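Glyoxalase/bleomycin resistance protein/dioxygenase (Nocardioides sp., PDB 4MYM) is of unproven function but probably binds a small molecule, perhaps with a metal ion, as glyoxalases, bleomycin resistance proteins and related dioxygenases do. Local coordinates at residues Phe47-Leu52 with Leu118-Ile123; Cys35-His39 with Pro144-Phe148; Ile111-Tyr115 with Tyr126-Ala130. All coordinates share one frame; numbering follows the deposited sequence.

Interaction 1. Residues Phe47-Leu52 with Leu118-Ile123; sequences FYTTKL and LRARGI
With CG turned anti to the backbone N (chi1 179°), the ring of F47 lies alongside the last turn of helix 41-51 and reaches I123 at its far rim. The side chain of I123 crosses it at about a right angle: its CG1 branch stands beside its own backbone N, and the methyl on the end of that branch meets the ring obliquely, I123 CD1 lying 3.5 Å from F47 CZ. The same methyl also touches the root of the K51 side chain, with K51 CB 3.8 Å from I123 CD1, and so fits between the aromatic ring and K51 CB. Deeper in, two leucines meet through single methyls, L52 CD2 to L118 CD2 at 3.7 Å. Both are buried, and both also rest on F141 and Y151 of the sheet beneath.

This is where the ends of two helices face each other, one from each βαβββ module of the vicinal oxygen chelate fold. Helix 108-120 finishes in a Schellman motif: I123 N bonds to L118 O, G122 N bonds to R119 O, and G122 takes the positive phi (98°). L118 O also takes R121 N, from the opposite face of its plane to I123 N. R121, just before the glycine, points its side chain at the end of helix 41-51.

The hydrogen bond between the two segments comes from R121, whose NH1 donates to K51 O over 3.1 Å. The bond is bent at the hydrogen (142°), and the acceptor is tilted from the guanidinium plane, although the donor sits close to the line of the C=O bond. It gives a partner to a carbonyl at the end of helix 41-51. R121 also packs on V26 of the second subunit.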
loop_
_atom_site.group_PDB
_atom_site.type_symbol
_atom_site.label_atom_id
_atom_site.label_comp_id
_atom_site.label_asym_id
_atom_site.label_seq_id
_atom_site.Cartn_x
_atom_site.Cartn_y
_atom_site.Cartn_z
ATOM N N PHE A 47 17.003 -3.674 2.556
ATOM C CA PHE A 47 16.640 -2.853 1.393
ATOM C C PHE A 47 15.968 -1.531 1.792
ATOM O O PHE A 47 16.417 -0.453 1.399
ATOM C CB PHE A 47 15.733 -3.663 0.446
ATOM C CG PHE A 47 15.282 -2.906 -0.780
ATOM C CD1 PHE A 47 14.157 -2.104 -0.746
ATOM C CD2 PHE A 47 15.983 -3.016 -1.985
ATOM C CE1 PHE A 47 13.738 -1.403 -1.867
ATOM C CE2 PHE A 47 15.568 -2.323 -3.113
ATOM C CZ PHE A 47 14.438 -1.516 -3.056
ATOM N N TYR A 48 14.904 -1.595 2.598
ATOM C CA TYR A 48 14.132 -0.379 2.880
ATOM C C TYR A 48 14.873 0.605 3.759
ATOM O O TYR A 48 14.703 1.818 3.594
ATOM C CB TYR A 48 12.744 -0.701 3.457
ATOM C CG TYR A 48 11.968 -1.570 2.502
ATOM C CD1 TYR A 48 11.367 -1.033 1.357
ATOM C CD2 TYR A 48 11.902 -2.946 2.702
ATOM C CE1 TYR A 48 10.689 -1.851 0.458
ATOM C CE2 TYR A 48 11.230 -3.766 1.819
ATOM C CZ TYR A 48 10.636 -3.222 0.706
ATOM O OH TYR A 48 9.984 -4.072 -0.138
ATOM N N THR A 49 15.687 0.083 4.679
ATOM C CA THR A 49 16.505 0.918 5.555
ATOM C C THR A 49 17.675 1.561 4.804
ATOM O O THR A 49 17.785 2.784 4.755
ATOM C CB THR A 49 17.053 0.131 6.761
ATOM O OG1 THR A 49 17.756 -1.035 6.308
ATOM C CG2 THR A 49 15.914 -0.299 7.672
ATOM N N THR A 50 18.537 0.748 4.204
ATOM C CA THR A 50 19.774 1.291 3.607
ATOM C C THR A 50 19.551 1.983 2.259
ATOM O O THR A 50 20.211 2.981 1.970
ATOM C CB THR A 50 20.858 0.216 3.448
ATOM O OG1 THR A 50 20.480 -0.679 2.404
ATOM C CG2 THR A 50 21.056 -0.551 4.755
ATOM N N LYS A 51 18.626 1.478 1.444
ATOM C CA LYS A 51 18.397 2.055 0.112
ATOM C C LYS A 51 17.389 3.184 0.125
ATOM O O LYS A 51 17.585 4.191 -0.559
ATOM C CB LYS A 51 17.928 1.006 -0.890
ATOM C CG LYS A 51 18.771 -0.252 -0.952
ATOM C CD LYS A 51 20.147 0.017 -1.497
ATOM C CE LYS A 51 20.909 -1.279 -1.755
ATOM N NZ LYS A 51 20.183 -2.169 -2.692
ATOM N N LEU A 52 16.294 3.021 0.874
ATOM C CA LEU A 52 15.232 4.029 0.872
ATOM C C LEU A 52 15.126 4.889 2.136
ATOM O O LEU A 52 14.301 5.793 2.171
ATOM C CB LEU A 52 13.875 3.374 0.584
ATOM C CG LEU A 52 13.768 2.593 -0.719
ATOM C CD1 LEU A 52 12.348 2.095 -0.909
ATOM C CD2 LEU A 52 14.208 3.476 -1.891
ATOM N N LEU A 118 19.202 7.506 -5.950
ATOM C CA LEU A 118 18.771 6.125 -5.711
ATOM C C LEU A 118 19.642 5.138 -6.485
ATOM O O LEU A 118 20.050 4.101 -5.962
ATOM C CB LEU A 118 17.296 5.959 -6.087
ATOM C CG LEU A 118 16.297 6.567 -5.090
ATOM C CD1 LEU A 118 14.891 6.527 -5.656
ATOM C CD2 LEU A 118 16.341 5.821 -3.766
ATOM N N ARG A 119 19.941 5.482 -7.726
ATOM C CA ARG A 119 20.771 4.629 -8.564
ATOM C C ARG A 119 22.145 4.451 -7.942
ATOM O O ARG A 119 22.693 3.352 -7.946
ATOM C CB ARG A 119 20.886 5.228 -9.964
ATOM C CG ARG A 119 21.560 4.307 -10.946
ATOM C CD ARG A 119 21.198 4.700 -12.360
ATOM N NE ARG A 119 22.283 4.384 -13.282
ATOM C CZ ARG A 119 23.014 5.278 -13.950
ATOM N NH1 ARG A 119 22.799 6.588 -13.829
ATOM N NH2 ARG A 119 23.972 4.850 -14.759
ATOM N N ALA A 120 22.675 5.529 -7.370
ATOM C CA ALA A 120 23.958 5.492 -6.652
ATOM C C ALA A 120 23.929 4.573 -5.426
ATOM O O ALA A 120 24.968 4.056 -5.007
ATOM C CB ALA A 120 24.373 6.911 -6.251
ATOM N N ARG A 121 22.749 4.352 -4.852
ATOM C CA ARG A 121 22.624 3.439 -3.716
ATOM C C ARG A 121 22.315 2.007 -4.127
ATOM O O ARG A 121 22.113 1.159 -3.266
ATOM C CB ARG A 121 21.549 3.927 -2.737
ATOM C CG ARG A 121 21.857 5.270 -2.102
ATOM C CD ARG A 121 20.908 5.584 -0.947
ATOM N NE ARG A 121 20.698 7.031 -0.825
ATOM C CZ ARG A 121 19.548 7.677 -1.038
ATOM N NH1 ARG A 121 18.427 7.025 -1.359
ATOM N NH2 ARG A 121 19.509 9.004 -0.901
ATOM N N GLY A 122 22.260 1.728 -5.425
ATOM C CA GLY A 122 22.026 0.368 -5.895
ATOM C C GLY A 122 20.591 0.043 -6.269
ATOM O O GLY A 122 20.281 -1.121 -6.510
ATOM N N ILE A 123 19.713 1.050 -6.324
ATOM C CA ILE A 123 18.361 0.849 -6.834
ATOM C C ILE A 123 18.458 0.655 -8.343
ATOM O O ILE A 123 19.180 1.387 -9.023
ATOM C CB ILE A 123 17.430 2.037 -6.518
ATOM C CG1 ILE A 123 17.185 2.149 -5.009
ATOM C CG2 ILE A 123 16.098 1.911 -7.244
ATOM C CD1 ILE A 123 16.413 0.995 -4.390
#

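Interaction 2. Residues Cys35-His39 with Pro144-Phe148; sequences CLVTH and PCGEF
C145 points its side chain at strand 33-38 and meets three successive residues there. Its CB rests on the CB of L36 at 3.7 Å and lies 3.3 Å from V37 O, while its sulfur, held beside its own backbone N (chi1 -65°), reaches T38, with C145 SG 3.6 Å from T38 CB. One methyl of L36 lies against the carboxylate of E147, L36 CD1 to E147 OE2 measuring 3.5 Å, the side chains crossing at about a right angle.

No direct hydrogen bond joins the segments; two waters bridge the backbones. One accepts from V37 N and can donate to C145 O, 3.0 Å from each, though it has other acceptors in reach; the other accepts from H39 N and donates to P144 O. In this vicinal oxygen chelate fold they join the first strand of one βαβββ module to the turn leading into the last strand of the other.

Behind these, E147 folds back on its own turn, its chain bent at chi2 (-76°), and E147 OE1 takes the N-H of C145 on its syn lone pair over 2.9 Å. Y48 OH and W149 NE1 hold its other oxygen. T38 OG1 is bonded to D40 N, just before helix 41-51, and to S44 OG in its first turn. At C35 and L36 the strand pairs antiparallel with the second subunit, continuing the sheet.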
loop_
_atom_site.group_PDB
_atom_site.type_symbol
_atom_site.label_atom_id
_atom_site.label_comp_id
_atom_site.label_asym_id
_atom_site.label_seq_id
_atom_site.Cartn_x
_atom_site.Cartn_y
_atom_site.Cartn_z
ATOM N N CYS A 35 1.477 -3.221 4.401
ATOM C CA CYS A 35 2.295 -4.335 4.829
ATOM C C CYS A 35 2.606 -5.273 3.656
ATOM O O CYS A 35 1.729 -5.970 3.114
ATOM C CB CYS A 35 1.616 -5.091 5.960
ATOM S SG CYS A 35 2.656 -6.369 6.665
ATOM N N LEU A 36 3.868 -5.252 3.257
ATOM C CA LEU A 36 4.335 -6.077 2.166
ATOM C C LEU A 36 4.561 -7.502 2.658
ATOM O O LEU A 36 5.002 -7.726 3.796
ATOM C CB LEU A 36 5.629 -5.504 1.587
ATOM C CG LEU A 36 5.601 -4.032 1.152
ATOM C CD1 LEU A 36 6.927 -3.632 0.531
ATOM C CD2 LEU A 36 4.480 -3.747 0.183
ATOM N N VAL A 37 4.275 -8.453 1.782
ATOM C CA VAL A 37 4.482 -9.862 2.069
ATOM C C VAL A 37 5.906 -10.204 1.642
ATOM O O VAL A 37 6.275 -10.034 0.474
ATOM C CB VAL A 37 3.438 -10.721 1.343
ATOM C CG1 VAL A 37 3.741 -12.207 1.493
ATOM C CG2 VAL A 37 2.050 -10.396 1.880
ATOM N N THR A 38 6.712 -10.648 2.599
ATOM C CA THR A 38 8.101 -10.988 2.325
ATOM C C THR A 38 8.340 -12.503 2.452
ATOM O O THR A 38 7.517 -13.234 3.041
ATOM C CB THR A 38 9.072 -10.190 3.236
ATOM O OG1 THR A 38 10.424 -10.362 2.781
ATOM C CG2 THR A 38 8.967 -10.626 4.685
ATOM N N HIS A 39 9.442 -12.956 1.850
ATOM C CA HIS A 39 9.936 -14.329 1.994
ATOM C C HIS A 39 11.347 -14.365 2.579
ATOM O O HIS A 39 11.944 -15.431 2.727
ATOM C CB HIS A 39 9.904 -15.038 0.640
ATOM C CG HIS A 39 8.561 -15.001 -0.002
ATOM N ND1 HIS A 39 7.518 -15.803 0.409
ATOM C CD2 HIS A 39 8.068 -14.224 -0.992
ATOM C CE1 HIS A 39 6.450 -15.538 -0.318
ATOM N NE2 HIS A 39 6.752 -14.572 -1.166
ATOM N N PRO A 144 11.962 -5.848 -2.997
ATOM C CA PRO A 144 12.149 -7.274 -2.719
ATOM C C PRO A 144 10.874 -8.057 -2.313
ATOM O O PRO A 144 10.958 -9.267 -2.079
ATOM C CB PRO A 144 13.166 -7.275 -1.572
ATOM C CG PRO A 144 12.999 -5.950 -0.888
ATOM C CD PRO A 144 12.523 -4.982 -1.938
ATOM N N CYS A 145 9.722 -7.397 -2.227
ATOM C CA CYS A 145 8.491 -8.068 -1.807
ATOM C C CYS A 145 7.440 -8.132 -2.914
ATOM O O CYS A 145 6.225 -8.080 -2.644
ATOM C CB CYS A 145 7.924 -7.364 -0.568
ATOM S SG CYS A 145 8.986 -7.505 0.881
ATOM N N GLY A 146 7.901 -8.260 -4.160
ATOM C CA GLY A 146 7.005 -8.321 -5.304
ATOM C C GLY A 146 6.448 -6.986 -5.742
ATOM O O GLY A 146 5.820 -6.889 -6.782
ATOM N N GLU A 147 6.641 -5.946 -4.941
ATOM C CA GLU A 147 6.116 -4.647 -5.296
ATOM C C GLU A 147 7.078 -3.947 -6.249
ATOM O O GLU A 147 8.271 -4.293 -6.327
ATOM C CB GLU A 147 5.903 -3.778 -4.049
ATOM C CG GLU A 147 7.109 -2.976 -3.576
ATOM C CD GLU A 147 8.170 -3.790 -2.851
ATOM O OE1 GLU A 147 8.156 -5.042 -2.894
ATOM O OE2 GLU A 147 9.037 -3.154 -2.216
ATOM N N PHE A 148 6.550 -2.951 -6.943
ATOM C CA PHE A 148 7.396 -1.910 -7.515
ATOM C C PHE A 148 7.002 -0.549 -6.985
ATOM O O PHE A 148 5.873 -0.346 -6.520
ATOM C CB PHE A 148 7.421 -1.928 -9.050
ATOM C CG PHE A 148 6.124 -1.592 -9.734
ATOM C CD1 PHE A 148 5.024 -2.453 -9.686
ATOM C CD2 PHE A 148 6.026 -0.456 -10.526
ATOM C CE1 PHE A 148 3.854 -2.153 -10.373
ATOM C CE2 PHE A 148 4.860 -0.148 -11.199
ATOM C CZ PHE A 148 3.778 -1.001 -11.140
HETATM O O HOH W 1 3.926 -7.306 -0.917
HETATM O O HOH W 2 10.994 -11.468 -0.140
#

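Interaction 3. Residues Ile111-Tyr115 with Tyr126-Ala130; sequences IDTAY and YSPPA
A proline set with its CD over the face of a tyrosine ring makes this largely apolar contact at the surface, where helix 108-120 packs on the loop that leads into strand 130-132. The ring belongs to Y115, and P129 supplies the CH-pi partner: P129 CD stands 3.4 Å from the ring centroid, only 8° off the normal, and so almost over the middle of the face. The proline ring crosses the tyrosine side chain at about a right angle, with its CG leaning over the root of the ring, P129 CG to Y115 CG being 3.7 Å. Y115 extends under the loop because its CG is anti to the backbone N (chi1 171°), which carries the ring along the chain from P129 to P128. At its far end Y115 OH comes within 3.9 Å of P128 CB; these two side chains lie side by side and point the same way.

One helical turn back, D112 meets P129 from another direction. One carboxylate oxygen touches the proline ring, D112 OD2 lying 3.4 Å from P129 CB, while D112 OD1 forms a salt bridge with R137 of strand 136-142. P129 also packs on R137, so the acid and its partner both border the proline. I111 adds a looser touch through CG2 to P129 CB at 4.4 Å, before the rest of its side chain runs inward to Y151 and A153 on strand 147-154.

The ring of Y115 also meets that of F125, with the two planes at about 60°. This packing holds the connection from helix to second strand against the helix itself, within the C-terminal βαβββ module of a vicinal oxygen chelate fold.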
loop_
_atom_site.group_PDB
_atom_site.type_symbol
_atom_site.label_atom_id
_atom_site.label_comp_id
_atom_site.label_asym_id
_atom_site.label_seq_id
_atom_site.Cartn_x
_atom_site.Cartn_y
_atom_site.Cartn_z
ATOM N N ILE A 111 12.553 14.477 -9.991
ATOM C CA ILE A 111 12.561 13.061 -10.416
ATOM C C ILE A 111 13.975 12.647 -10.861
ATOM O O ILE A 111 14.526 11.662 -10.375
ATOM C CB ILE A 111 11.519 12.803 -11.529
ATOM C CG1 ILE A 111 10.103 13.062 -11.012
ATOM C CG2 ILE A 111 11.630 11.384 -12.095
ATOM C CD1 ILE A 111 9.618 12.115 -9.917
ATOM N N ASP A 112 14.596 13.448 -11.720
ATOM C CA ASP A 112 15.937 13.119 -12.206
ATOM C C ASP A 112 16.959 13.128 -11.083
ATOM O O ASP A 112 17.856 12.306 -11.069
ATOM C CB ASP A 112 16.352 14.061 -13.337
ATOM C CG ASP A 112 15.425 13.976 -14.530
ATOM O OD1 ASP A 112 14.291 14.490 -14.449
ATOM O OD2 ASP A 112 15.818 13.395 -15.570
ATOM N N THR A 113 16.819 14.044 -10.122
ATOM C CA THR A 113 17.688 14.068 -8.959
ATOM C C THR A 113 17.523 12.823 -8.099
ATOM O O THR A 113 18.507 12.207 -7.664
ATOM C CB THR A 113 17.405 15.316 -8.071
ATOM O OG1 THR A 113 17.736 16.495 -8.806
ATOM C CG2 THR A 113 18.242 15.290 -6.844
ATOM N N ALA A 114 16.280 12.460 -7.818
ATOM C CA ALA A 114 16.015 11.253 -7.023
ATOM C C ALA A 114 16.587 10.004 -7.714
ATOM O O ALA A 114 17.193 9.154 -7.066
ATOM C CB ALA A 114 14.517 11.096 -6.790
ATOM N N TYR A 115 16.394 9.922 -9.024
ATOM C CA TYR A 115 16.918 8.826 -9.851
ATOM C C TYR A 115 18.427 8.637 -9.646
ATOM O O TYR A 115 18.904 7.534 -9.332
ATOM C CB TYR A 115 16.584 9.108 -11.316
ATOM C CG TYR A 115 17.238 8.184 -12.314
ATOM C CD1 TYR A 115 16.812 6.865 -12.449
ATOM C CD2 TYR A 115 18.294 8.620 -13.126
ATOM C CE1 TYR A 115 17.400 6.009 -13.364
ATOM C CE2 TYR A 115 18.887 7.764 -14.055
ATOM C CZ TYR A 115 18.431 6.462 -14.175
ATOM O OH TYR A 115 19.008 5.582 -15.077
ATOM N N TYR A 126 13.592 0.333 -14.009
ATOM C CA TYR A 126 13.149 -0.253 -15.274
ATOM C C TYR A 126 13.516 0.588 -16.495
ATOM O O TYR A 126 13.660 0.051 -17.587
ATOM C CB TYR A 126 11.655 -0.488 -15.252
ATOM C CG TYR A 126 11.253 -1.569 -14.281
ATOM C CD1 TYR A 126 11.401 -2.918 -14.616
ATOM C CD2 TYR A 126 10.737 -1.256 -13.034
ATOM C CE1 TYR A 126 11.032 -3.922 -13.740
ATOM C CE2 TYR A 126 10.353 -2.253 -12.149
ATOM C CZ TYR A 126 10.494 -3.588 -12.518
ATOM O OH TYR A 126 10.127 -4.597 -11.658
ATOM N N SER A 127 13.623 1.903 -16.307
ATOM C CA SER A 127 14.007 2.836 -17.369
ATOM C C SER A 127 14.519 4.093 -16.707
ATOM O O SER A 127 14.160 4.361 -15.546
ATOM C CB SER A 127 12.816 3.264 -18.232
ATOM O OG SER A 127 12.039 2.169 -18.645
ATOM N N PRO A 128 15.337 4.885 -17.434
ATOM C CA PRO A 128 15.648 6.212 -16.900
ATOM C C PRO A 128 14.412 7.081 -16.857
ATOM O O PRO A 128 13.393 6.742 -17.466
ATOM C CB PRO A 128 16.647 6.793 -17.929
ATOM C CG PRO A 128 17.216 5.600 -18.618
ATOM C CD PRO A 128 16.076 4.612 -18.680
ATOM N N PRO A 129 14.509 8.248 -16.186
ATOM C CA PRO A 129 13.403 9.182 -16.141
ATOM C C PRO A 129 12.798 9.421 -17.517
ATOM O O PRO A 129 13.534 9.517 -18.506
ATOM C CB PRO A 129 14.056 10.462 -15.606
ATOM C CG PRO A 129 15.152 9.974 -14.729
ATOM C CD PRO A 129 15.658 8.708 -15.386
ATOM N N ALA A 130 11.475 9.481 -17.587
ATOM C CA ALA A 130 10.784 9.798 -18.844
ATOM C C ALA A 130 9.451 10.444 -18.569
ATOM O O ALA A 130 8.906 10.316 -17.467
ATOM C CB ALA A 130 10.591 8.537 -19.686
#

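Overall arrangement
After the N-terminal helix 15-24, strand 33-38 is the first element to take part, and its contact with 144-148 (interaction 2) closes the longest loop, spanning most of both βαβββ modules. Within that loop, helix 41-51 follows and meets the end of helix 108-120 in interaction 1, joining the modules a second time. Interaction 3 also falls inside the long loop and closes a short one within the second module. It crosses interaction 1, since the order along the chain is 47-52, 111-115, 118-123, 126-130. F47 of interaction 1 packs on P144 of interaction 2, and all three contacts touch the second subunit.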